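Local coordinates for necrotic enteritis toxin B (Clostridium perfringens, PDB 4I0N), which is a pore-forming toxin with an alpha-hemolysin fold that probably inserts into target-cell membranes as a ring of subunits, at residues K21-Y26 with I46-S51; P152-I157 with I170-T175; W37-S42 with N272-K277. One frame throughout, in Å; residues are numbered along the deposited sequence.

Contact 1. Residues K21-Y26 with I46-S51; sequences KEAIKY and IEDPHS
The carbonyl oxygen of Ile24 is met twice from the facing strand: Glu47 N donates to it at 2.9 Å, almost in line with the C=O bond, and the CA-H of Ile46 leans on it as a weaker contact. In return, Ile24 N gives its hydrogen to Glu47 O at 3.1 Å; the bond is close to straight (167°), though the donor is tilted out of the carbonyl plane. Together they make Ile24 and Glu47 a hydrogen-bonded antiparallel pair at the open end of the hairpin formed by strands 21-34 and 37-47.

Past Glu47 the chain peels off into a type I turn. Asp48 OD1 accepts from His50 N at 2.9 Å, the N-H coming from above the carboxylate plane, and closes an Asx turn; OD2 is taken by Tyr120 and Gly123. The turn carries the imidazole of His50 back to the start of the other strand. Lys21 CB lies over one ring face, 4.1 Å from the centroid of His50, as a CH-pi contact. At the ring edge, in plane, Glu22 O comes 3.1 Å from His50 CD2, while a water that accepts from Glu22 N sits 2.6 Å from His50 NE2.

Between these ends Ala23 CB points at the turn and touches Ile46 CG2 at 4.0 Å. Glu47 CG reaches Tyr26 CE2 at 3.7 Å; the bend at chi2 (-69°) turns its CD aside, and OE2 bonds to His283, whose ring stacks on Tyr26.

Strand pairing thus gives way to a turn held by its own aspartate, with both carboxylate oxygens of Asp48 satisfied. The imidazole edge lies beside a backbone carbonyl, its NE2 is bonded to a water, and the nearby ammonium of Lys21 would, if anything, disfavour a second proton on His50.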
loop_
_atom_site.group_PDB
_atom_site.type_symbol
_atom_site.label_atom_id
_atom_site.label_comp_id
_atom_site.label_asym_id
_atom_site.label_seq_id
_atom_site.Cartn_x
_atom_site.Cartn_y
_atom_site.Cartn_z
ATOM N N LYS A 21 19.663 22.721 -20.091
ATOM C CA LYS A 21 18.277 22.720 -20.587
ATOM C C LYS A 21 17.333 23.020 -19.434
ATOM O O LYS A 21 17.610 22.648 -18.283
ATOM C CB LYS A 21 17.920 21.380 -21.236
ATOM C CG LYS A 21 18.828 21.011 -22.390
ATOM C CD LYS A 21 18.281 19.895 -23.229
ATOM C CE LYS A 21 19.207 19.663 -24.421
ATOM N NZ LYS A 21 18.415 19.429 -25.657
ATOM N N GLU A 22 16.222 23.690 -19.732
ATOM C CA GLU A 22 15.246 24.028 -18.696
ATOM C C GLU A 22 13.809 23.594 -19.036
ATOM O O GLU A 22 13.447 23.439 -20.200
ATOM C CB GLU A 22 15.308 25.524 -18.361
ATOM C CG GLU A 22 16.679 25.974 -17.834
ATOM C CD GLU A 22 16.765 27.466 -17.547
ATOM O OE1 GLU A 22 16.308 28.275 -18.387
ATOM O OE2 GLU A 22 17.294 27.833 -16.470
ATOM N N ALA A 23 13.022 23.350 -17.995
ATOM C CA ALA A 23 11.595 23.068 -18.119
ATOM C C ALA A 23 10.893 23.750 -16.950
ATOM O O ALA A 23 11.544 24.369 -16.116
ATOM C CB ALA A 23 11.347 21.560 -18.101
ATOM N N ILE A 24 9.571 23.636 -16.890
ATOM C CA ILE A 24 8.795 24.288 -15.834
ATOM C C ILE A 24 8.038 23.195 -15.092
ATOM O O ILE A 24 7.433 22.332 -15.726
ATOM C CB ILE A 24 7.768 25.285 -16.418
ATOM C CG1 ILE A 24 8.465 26.298 -17.343
ATOM C CG2 ILE A 24 7.000 25.996 -15.276
ATOM C CD1 ILE A 24 7.505 27.083 -18.254
ATOM N N LYS A 25 8.076 23.239 -13.766
ATOM C CA LYS A 25 7.318 22.294 -12.968
ATOM C C LYS A 25 6.229 22.990 -12.149
ATOM O O LYS A 25 6.370 24.152 -11.771
ATOM C CB LYS A 25 8.232 21.458 -12.058
ATOM C CG LYS A 25 8.886 22.225 -10.929
ATOM C CD LYS A 25 9.472 21.289 -9.860
ATOM C CE LYS A 25 10.383 22.090 -8.922
ATOM N NZ LYS A 25 10.987 21.294 -7.801
ATOM N N TYR A 26 5.171 22.238 -11.861
ATOM C CA TYR A 26 4.015 22.716 -11.091
ATOM C C TYR A 26 3.665 21.618 -10.113
ATOM O O TYR A 26 3.719 20.444 -10.479
ATOM C CB TYR A 26 2.794 22.909 -11.997
ATOM C CG TYR A 26 3.013 23.883 -13.111
ATOM C CD1 TYR A 26 2.652 25.223 -12.968
ATOM C CD2 TYR A 26 3.609 23.477 -14.307
ATOM C CE1 TYR A 26 2.861 26.133 -14.010
ATOM C CE2 TYR A 26 3.829 24.387 -15.344
ATOM C CZ TYR A 26 3.448 25.704 -15.178
ATOM O OH TYR A 26 3.647 26.605 -16.191
ATOM N N ILE A 46 5.261 18.379 -15.233
ATOM C CA ILE A 46 6.370 19.014 -15.939
ATOM C C ILE A 46 5.884 19.422 -17.315
ATOM O O ILE A 46 5.271 18.622 -18.021
ATOM C CB ILE A 46 7.613 18.084 -16.089
ATOM C CG1 ILE A 46 8.107 17.582 -14.727
ATOM C CG2 ILE A 46 8.752 18.802 -16.797
ATOM C CD1 ILE A 46 7.809 16.134 -14.507
ATOM N N GLU A 47 6.127 20.680 -17.660
ATOM C CA GLU A 47 5.901 21.188 -19.005
ATOM C C GLU A 47 7.306 21.398 -19.541
ATOM O O GLU A 47 7.980 22.384 -19.190
ATOM C CB GLU A 47 5.118 22.510 -18.993
ATOM C CG GLU A 47 3.700 22.405 -18.438
ATOM C CD GLU A 47 2.746 21.608 -19.331
ATOM O OE1 GLU A 47 3.074 21.337 -20.514
ATOM O OE2 GLU A 47 1.645 21.287 -18.848
ATOM N N ASP A 48 7.728 20.444 -20.370
ATOM C CA ASP A 48 9.093 20.335 -20.860
ATOM C C ASP A 48 9.120 20.623 -22.366
ATOM O O ASP A 48 8.587 19.838 -23.153
ATOM C CB ASP A 48 9.599 18.913 -20.555
ATOM C CG ASP A 48 11.080 18.718 -20.846
ATOM O OD1 ASP A 48 11.730 19.621 -21.404
ATOM O OD2 ASP A 48 11.607 17.625 -20.488
ATOM N N PRO A 49 9.741 21.754 -22.774
ATOM C CA PRO A 49 9.909 22.106 -24.202
ATOM C C PRO A 49 10.844 21.160 -24.954
ATOM O O PRO A 49 10.960 21.257 -26.184
ATOM C CB PRO A 49 10.549 23.509 -24.164
ATOM C CG PRO A 49 10.549 23.945 -22.723
ATOM C CD PRO A 49 10.405 22.711 -21.878
ATOM N N HIS A 50 11.520 20.283 -24.210
ATOM C CA HIS A 50 12.515 19.354 -24.762
ATOM C C HIS A 50 11.999 17.913 -24.842
ATOM O O HIS A 50 12.723 17.009 -25.238
ATOM C CB HIS A 50 13.786 19.433 -23.912
ATOM C CG HIS A 50 14.282 20.836 -23.736
ATOM N ND1 HIS A 50 14.901 21.535 -24.748
ATOM C CD2 HIS A 50 14.191 21.694 -22.688
ATOM C CE1 HIS A 50 15.198 22.753 -24.327
ATOM N NE2 HIS A 50 14.773 22.877 -23.083
ATOM N N SER A 51 10.737 17.720 -24.480
ATOM C CA SER A 51 10.087 16.414 -24.608
ATOM C C SER A 51 8.889 16.494 -25.553
ATOM O O SER A 51 8.229 17.521 -25.624
ATOM C CB SER A 51 9.645 15.917 -23.236
ATOM O OG SER A 51 8.926 14.696 -23.352
HETATM O O HOH W 1 15.906 25.140 -22.303
#

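Contact 2. Residues P152-I157 with I170-T175; sequences PDFRTI and IKFVET
Phe154 and Phe172 meet edge to face. The edge of the Phe172 ring is turned toward the face of Phe154, the planes stand at 80°, and Phe172 CD1 touches Phe154 CE2 at 3.7 Å. The same benzene ring of Phe154 has the CA-H of Phe172 over one face, 3.8 Å from Phe172 CA to the centroid, offset toward the rim. The first torsions send the two CG atoms different ways from their backbones: Phe154 CG lies beside its backbone N (chi1 -76°), whereas Phe172 CG is anti to its own (chi1 179°). Phe154 CB packs on Ile170 CG2 at 3.8 Å, and Leu215 touches the Phe154 and Ile170 side chains; Trp81 adds a further edge-to-face partner to Phe172.

A neighbouring pair of side chains crosses at about a right angle too. Val173 CG2 sits over one face of the Arg155 guanidinium, offset toward the rim, 3.6 Å from Arg155 NH1, and also against Arg155 CG. Arg155 NE pairs with Asp110 in a salt bridge, and a water links NH1 to Phe172 O. Thr156 and Ile170, by contrast, lie side by side pointing the same way, with OG1 bonded to Gln151 and Tyr149.

The backbones zip these residues together. Arg155 N reaches Lys171 O at 2.9 Å, Lys171 N returns to Arg155 O at 2.8 Å, and Val173 N donates to Asp153 O at 2.8 Å, extending the ladder beyond the strand ends. A second water bridges Asp153 OD1 and Glu174 O.

At this end of the hairpin of strands 154-162 and 165-172, Arg155 and Lys171 share one face and Thr156 and Ile170 the other, while the Phe154 and Phe172 side chains diverge; Lys171 bridges to Glu83. With its plane against Val173 and its NE engaged by Asp110, the guanidinium is probably restrained in rotation.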
loop_
_atom_site.group_PDB
_atom_site.type_symbol
_atom_site.label_atom_id
_atom_site.label_comp_id
_atom_site.label_asym_id
_atom_site.label_seq_id
_atom_site.Cartn_x
_atom_site.Cartn_y
_atom_site.Cartn_z
ATOM N N PRO A 152 7.356 -4.091 8.898
ATOM C CA PRO A 152 7.864 -5.204 9.744
ATOM C C PRO A 152 6.987 -6.456 9.658
ATOM O O PRO A 152 5.759 -6.359 9.770
ATOM C CB PRO A 152 7.841 -4.629 11.166
ATOM C CG PRO A 152 6.873 -3.449 11.075
ATOM C CD PRO A 152 7.109 -2.879 9.698
ATOM N N ASP A 153 7.643 -7.596 9.423
ATOM C CA ASP A 153 7.007 -8.931 9.289
ATOM C C ASP A 153 6.253 -9.187 7.989
ATOM O O ASP A 153 5.663 -10.268 7.847
ATOM C CB ASP A 153 6.059 -9.247 10.465
ATOM C CG ASP A 153 6.774 -9.305 11.810
ATOM O OD1 ASP A 153 8.028 -9.354 11.868
ATOM O OD2 ASP A 153 6.054 -9.317 12.820
ATOM N N PHE A 154 6.276 -8.215 7.062
ATOM C CA PHE A 154 5.583 -8.303 5.784
ATOM C C PHE A 154 6.584 -8.127 4.653
ATOM O O PHE A 154 7.751 -7.747 4.906
ATOM C CB PHE A 154 4.489 -7.217 5.664
ATOM C CG PHE A 154 3.243 -7.493 6.457
ATOM C CD1 PHE A 154 2.022 -7.682 5.798
ATOM C CD2 PHE A 154 3.270 -7.477 7.861
ATOM C CE1 PHE A 154 0.820 -7.900 6.547
ATOM C CE2 PHE A 154 2.105 -7.688 8.624
ATOM C CZ PHE A 154 0.869 -7.903 7.959
ATOM N N ARG A 155 6.153 -8.425 3.424
ATOM C CA ARG A 155 6.933 -8.105 2.221
ATOM C C ARG A 155 6.050 -7.394 1.216
ATOM O O ARG A 155 4.819 -7.504 1.289
ATOM C CB ARG A 155 7.505 -9.383 1.585
ATOM C CG ARG A 155 6.449 -10.404 1.219
ATOM C CD ARG A 155 7.006 -11.487 0.263
ATOM N NE ARG A 155 8.281 -12.020 0.717
ATOM C CZ ARG A 155 8.440 -13.187 1.344
ATOM N NH1 ARG A 155 7.388 -13.974 1.599
ATOM N NH2 ARG A 155 9.660 -13.573 1.729
ATOM N N THR A 156 6.672 -6.662 0.296
ATOM C CA THR A 156 5.950 -5.969 -0.762
ATOM C C THR A 156 6.202 -6.704 -2.077
ATOM O O THR A 156 7.357 -6.976 -2.431
ATOM C CB THR A 156 6.450 -4.532 -0.918
ATOM O OG1 THR A 156 6.122 -3.811 0.271
ATOM C CG2 THR A 156 5.788 -3.853 -2.147
ATOM N N ILE A 157 5.119 -7.051 -2.768
ATOM C CA ILE A 157 5.216 -7.724 -4.069
ATOM C C ILE A 157 4.512 -6.820 -5.065
ATOM O O ILE A 157 3.303 -6.590 -4.943
ATOM C CB ILE A 157 4.524 -9.112 -4.041
ATOM C CG1 ILE A 157 5.148 -9.986 -2.929
ATOM C CG2 ILE A 157 4.578 -9.786 -5.435
ATOM C CD1 ILE A 157 4.255 -11.125 -2.454
ATOM N N ILE A 170 1.136 -6.149 0.005
ATOM C CA ILE A 170 2.005 -6.115 1.170
ATOM C C ILE A 170 1.495 -7.265 2.032
ATOM O O ILE A 170 0.421 -7.182 2.657
ATOM C CB ILE A 170 2.008 -4.736 1.871
ATOM C CG1 ILE A 170 2.722 -3.697 0.987
ATOM C CG2 ILE A 170 2.686 -4.820 3.264
ATOM C CD1 ILE A 170 1.881 -3.172 -0.155
ATOM N N LYS A 171 2.260 -8.355 2.015
ATOM C CA LYS A 171 1.758 -9.644 2.468
ATOM C C LYS A 171 2.567 -10.143 3.656
ATOM O O LYS A 171 3.781 -10.039 3.689
ATOM C CB LYS A 171 1.829 -10.679 1.326
ATOM C CG LYS A 171 1.222 -12.034 1.667
ATOM C CD LYS A 171 1.265 -12.953 0.401
ATOM C CE LYS A 171 0.752 -14.378 0.691
ATOM N NZ LYS A 171 -0.718 -14.438 1.043
ATOM N N PHE A 172 1.873 -10.726 4.616
ATOM C CA PHE A 172 2.507 -11.197 5.825
ATOM C C PHE A 172 3.496 -12.308 5.482
ATOM O O PHE A 172 3.220 -13.174 4.618
ATOM C CB PHE A 172 1.430 -11.727 6.776
ATOM C CG PHE A 172 1.989 -12.264 8.062
ATOM C CD1 PHE A 172 2.445 -11.395 9.046
ATOM C CD2 PHE A 172 2.050 -13.648 8.281
ATOM C CE1 PHE A 172 2.974 -11.898 10.250
ATOM C CE2 PHE A 172 2.573 -14.156 9.464
ATOM C CZ PHE A 172 3.031 -13.270 10.456
ATOM N N VAL A 173 4.641 -12.287 6.153
ATOM C CA VAL A 173 5.666 -13.301 5.959
ATOM C C VAL A 173 5.693 -14.244 7.161
ATOM O O VAL A 173 5.334 -15.411 7.035
ATOM C CB VAL A 173 7.081 -12.669 5.754
ATOM C CG1 VAL A 173 8.144 -13.761 5.672
ATOM C CG2 VAL A 173 7.109 -11.812 4.466
ATOM N N GLU A 174 6.135 -13.743 8.320
ATOM C CA GLU A 174 6.273 -14.566 9.537
ATOM C C GLU A 174 6.446 -13.656 10.744
ATOM O O GLU A 174 6.898 -12.507 10.611
ATOM C CB GLU A 174 7.501 -15.519 9.442
ATOM C CG GLU A 174 8.843 -14.781 9.370
ATOM C CD GLU A 174 10.063 -15.690 9.367
ATOM O OE1 GLU A 174 9.906 -16.928 9.375
ATOM O OE2 GLU A 174 11.193 -15.146 9.363
ATOM N N THR A 175 6.120 -14.166 11.927
ATOM C CA THR A 175 6.423 -13.417 13.146
ATOM C C THR A 175 7.924 -13.521 13.450
ATOM O O THR A 175 8.642 -14.314 12.840
ATOM C CB THR A 175 5.605 -13.928 14.329
ATOM O OG1 THR A 175 6.052 -15.235 14.670
ATOM C CG2 THR A 175 4.110 -13.969 13.994
HETATM O O HOH W 2 9.465 -11.409 10.724
HETATM O O HOH W 3 4.421 -13.425 1.988
#

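Contact 3. Residues W37-S42 with N272-K277; sequences WKATLS and NEFMFK
Phe276 CB begins its side chain against Leu41, touching Leu41 CD2 at 3.8 Å. CG meets the same methyl. Further out one face of the ring is met by Leu41 CB, which stands 3.9 Å from the centroid of the Phe276 ring and only 2° off its normal, a CH-pi contact over the centre of the face. At the tip, CZ comes 3.7 Å from Ala39 O, which lies near the ring plane at the edge, and also touches Ala39 CB. The ring further meets Tyr287.

Two residues back Phe274 packs less squarely, its ring approached obliquely. Phe274 CD2 lies 3.8 Å from Ala39 CB, and its CZ approaches Trp37 O at 3.5 Å. At the end of the row the partner becomes polar: Asn272 OD1 stands over the centre of the Trp37 indole, 3.2 Å from Trp37 CD2, with amide and ring planes 68° apart.

Strands 37-47 and 258-279 belong to different sheets, and here they run nearly parallel, at 22°, as facing layers of a beta sandwich. Between these two segments the hold is side-chain packing, while nearby Tyr243 OH bonds to Lys38 O. An amide oxygen above an indole face is probably electrostatically less comfortable than the C-H contacts beside it, making the apolar rings the likelier source of cohesion.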
loop_
_atom_site.group_PDB
_atom_site.type_symbol
_atom_site.label_atom_id
_atom_site.label_comp_id
_atom_site.label_asym_id
_atom_site.label_seq_id
_atom_site.Cartn_x
_atom_site.Cartn_y
_atom_site.Cartn_z
ATOM N N TRP A 37 -9.376 5.236 6.623
ATOM C CA TRP A 37 -8.594 4.916 5.443
ATOM C C TRP A 37 -8.317 6.225 4.730
ATOM O O TRP A 37 -9.237 6.997 4.500
ATOM C CB TRP A 37 -9.391 3.998 4.503
ATOM C CG TRP A 37 -9.761 2.672 5.114
ATOM C CD1 TRP A 37 -10.346 2.449 6.337
ATOM C CD2 TRP A 37 -9.602 1.390 4.504
ATOM N NE1 TRP A 37 -10.551 1.104 6.530
ATOM C CE2 TRP A 37 -10.104 0.428 5.418
ATOM C CE3 TRP A 37 -9.096 0.962 3.275
ATOM C CZ2 TRP A 37 -10.109 -0.943 5.133
ATOM C CZ3 TRP A 37 -9.111 -0.406 2.978
ATOM C CH2 TRP A 37 -9.611 -1.342 3.915
ATOM N N LYS A 38 -7.051 6.463 4.386
ATOM C CA LYS A 38 -6.627 7.780 3.888
ATOM C C LYS A 38 -5.831 7.667 2.598
ATOM O O LYS A 38 -5.003 6.779 2.457
ATOM C CB LYS A 38 -5.741 8.460 4.933
ATOM C CG LYS A 38 -6.403 8.624 6.276
ATOM C CD LYS A 38 -5.442 9.260 7.294
ATOM C CE LYS A 38 -6.070 9.290 8.695
ATOM N NZ LYS A 38 -6.283 7.891 9.198
ATOM N N ALA A 39 -6.069 8.582 1.666
ATOM C CA ALA A 39 -5.265 8.671 0.443
ATOM C C ALA A 39 -4.935 10.115 0.172
ATOM O O ALA A 39 -5.854 10.955 0.014
ATOM C CB ALA A 39 -6.009 8.100 -0.734
ATOM N N THR A 40 -3.629 10.394 0.087
ATOM C CA THR A 40 -3.152 11.699 -0.352
ATOM C C THR A 40 -2.397 11.483 -1.644
ATOM O O THR A 40 -1.438 10.703 -1.677
ATOM C CB THR A 40 -2.214 12.335 0.693
ATOM O OG1 THR A 40 -2.964 12.630 1.882
ATOM C CG2 THR A 40 -1.600 13.653 0.155
ATOM N N LEU A 41 -2.835 12.159 -2.699
ATOM C CA LEU A 41 -2.186 12.041 -4.013
ATOM C C LEU A 41 -1.572 13.389 -4.360
ATOM O O LEU A 41 -2.286 14.401 -4.463
ATOM C CB LEU A 41 -3.191 11.605 -5.099
ATOM C CG LEU A 41 -2.565 11.230 -6.448
ATOM C CD1 LEU A 41 -1.663 9.992 -6.325
ATOM C CD2 LEU A 41 -3.651 10.974 -7.468
ATOM N N SER A 42 -0.246 13.409 -4.500
ATOM C CA SER A 42 0.480 14.645 -4.792
ATOM C C SER A 42 1.123 14.503 -6.146
ATOM O O SER A 42 1.542 13.406 -6.536
ATOM C CB SER A 42 1.572 14.928 -3.749
ATOM O OG SER A 42 0.980 14.959 -2.463
ATOM N N ASN A 272 -11.908 0.053 0.106
ATOM C CA ASN A 272 -12.290 1.459 -0.074
ATOM C C ASN A 272 -11.517 2.016 -1.241
ATOM O O ASN A 272 -10.360 1.677 -1.405
ATOM C CB ASN A 272 -11.971 2.269 1.195
ATOM C CG ASN A 272 -12.914 1.928 2.351
ATOM O OD1 ASN A 272 -12.530 1.236 3.306
ATOM N ND2 ASN A 272 -14.163 2.380 2.251
ATOM N N GLU A 273 -12.135 2.879 -2.039
ATOM C CA GLU A 273 -11.423 3.478 -3.157
ATOM C C GLU A 273 -11.610 5.003 -3.194
ATOM O O GLU A 273 -12.577 5.545 -2.637
ATOM C CB GLU A 273 -11.817 2.837 -4.479
ATOM C CG GLU A 273 -13.267 3.014 -4.833
ATOM C CD GLU A 273 -13.565 2.588 -6.262
ATOM O OE1 GLU A 273 -13.174 1.476 -6.642
ATOM O OE2 GLU A 273 -14.185 3.377 -6.992
ATOM N N PHE A 274 -10.652 5.676 -3.832
ATOM C CA PHE A 274 -10.641 7.136 -3.894
ATOM C C PHE A 274 -10.260 7.490 -5.326
ATOM O O PHE A 274 -9.226 7.045 -5.806
ATOM C CB PHE A 274 -9.633 7.720 -2.870
ATOM C CG PHE A 274 -9.899 7.308 -1.445
ATOM C CD1 PHE A 274 -10.786 8.021 -0.650
ATOM C CD2 PHE A 274 -9.261 6.183 -0.901
ATOM C CE1 PHE A 274 -11.034 7.631 0.669
ATOM C CE2 PHE A 274 -9.508 5.787 0.417
ATOM C CZ PHE A 274 -10.394 6.509 1.199
ATOM N N MET A 275 -11.095 8.280 -5.994
ATOM C CA MET A 275 -10.820 8.726 -7.355
ATOM C C MET A 275 -10.334 10.194 -7.362
ATOM O O MET A 275 -10.900 11.060 -6.690
ATOM C CB MET A 275 -12.085 8.554 -8.227
ATOM C CG MET A 275 -11.842 8.786 -9.674
ATOM N N PHE A 276 -9.295 10.462 -8.152
ATOM C CA PHE A 276 -8.725 11.806 -8.266
ATOM C C PHE A 276 -8.696 12.200 -9.729
ATOM O O PHE A 276 -8.243 11.433 -10.579
ATOM C CB PHE A 276 -7.293 11.842 -7.721
ATOM C CG PHE A 276 -7.190 11.554 -6.230
ATOM C CD1 PHE A 276 -7.174 12.596 -5.300
ATOM C CD2 PHE A 276 -7.096 10.232 -5.771
ATOM C CE1 PHE A 276 -7.081 12.344 -3.916
ATOM C CE2 PHE A 276 -7.007 9.961 -4.402
ATOM C CZ PHE A 276 -6.983 11.013 -3.472
ATOM N N LYS A 277 -9.214 13.376 -10.035
ATOM C CA LYS A 277 -9.022 13.937 -11.375
ATOM C C LYS A 277 -7.603 14.490 -11.496
ATOM O O LYS A 277 -7.159 15.286 -10.657
ATOM C CB LYS A 277 -10.047 15.058 -11.609
ATOM C CG LYS A 277 -9.981 15.693 -12.999
ATOM C CD LYS A 277 -11.093 16.719 -13.185
ATOM C CE LYS A 277 -10.932 17.453 -14.542
ATOM N NZ LYS A 277 -12.137 18.281 -14.903
#

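Contact 3 is the core contact of the set, joining two sheets face to face through mostly apolar side chains. Contacts 1 and 2 lie within sheets, each near the open end of a hairpin, and rely on backbone ladders with waters at their margins. Contact 1 is peripheral, its centre about 30 Å from that of the chain, and mixes turn polarity with ring contacts. Contact 2 has more buried aromatic packing, with Arg155 and Lys171 on a shared face. Strand 37-47 serves both contact 1 and contact 3: one end pairs with strand 21-34, the other also packs across the sandwich. Contacts 2 and 3 reach a common sheet from opposite sides of the centre.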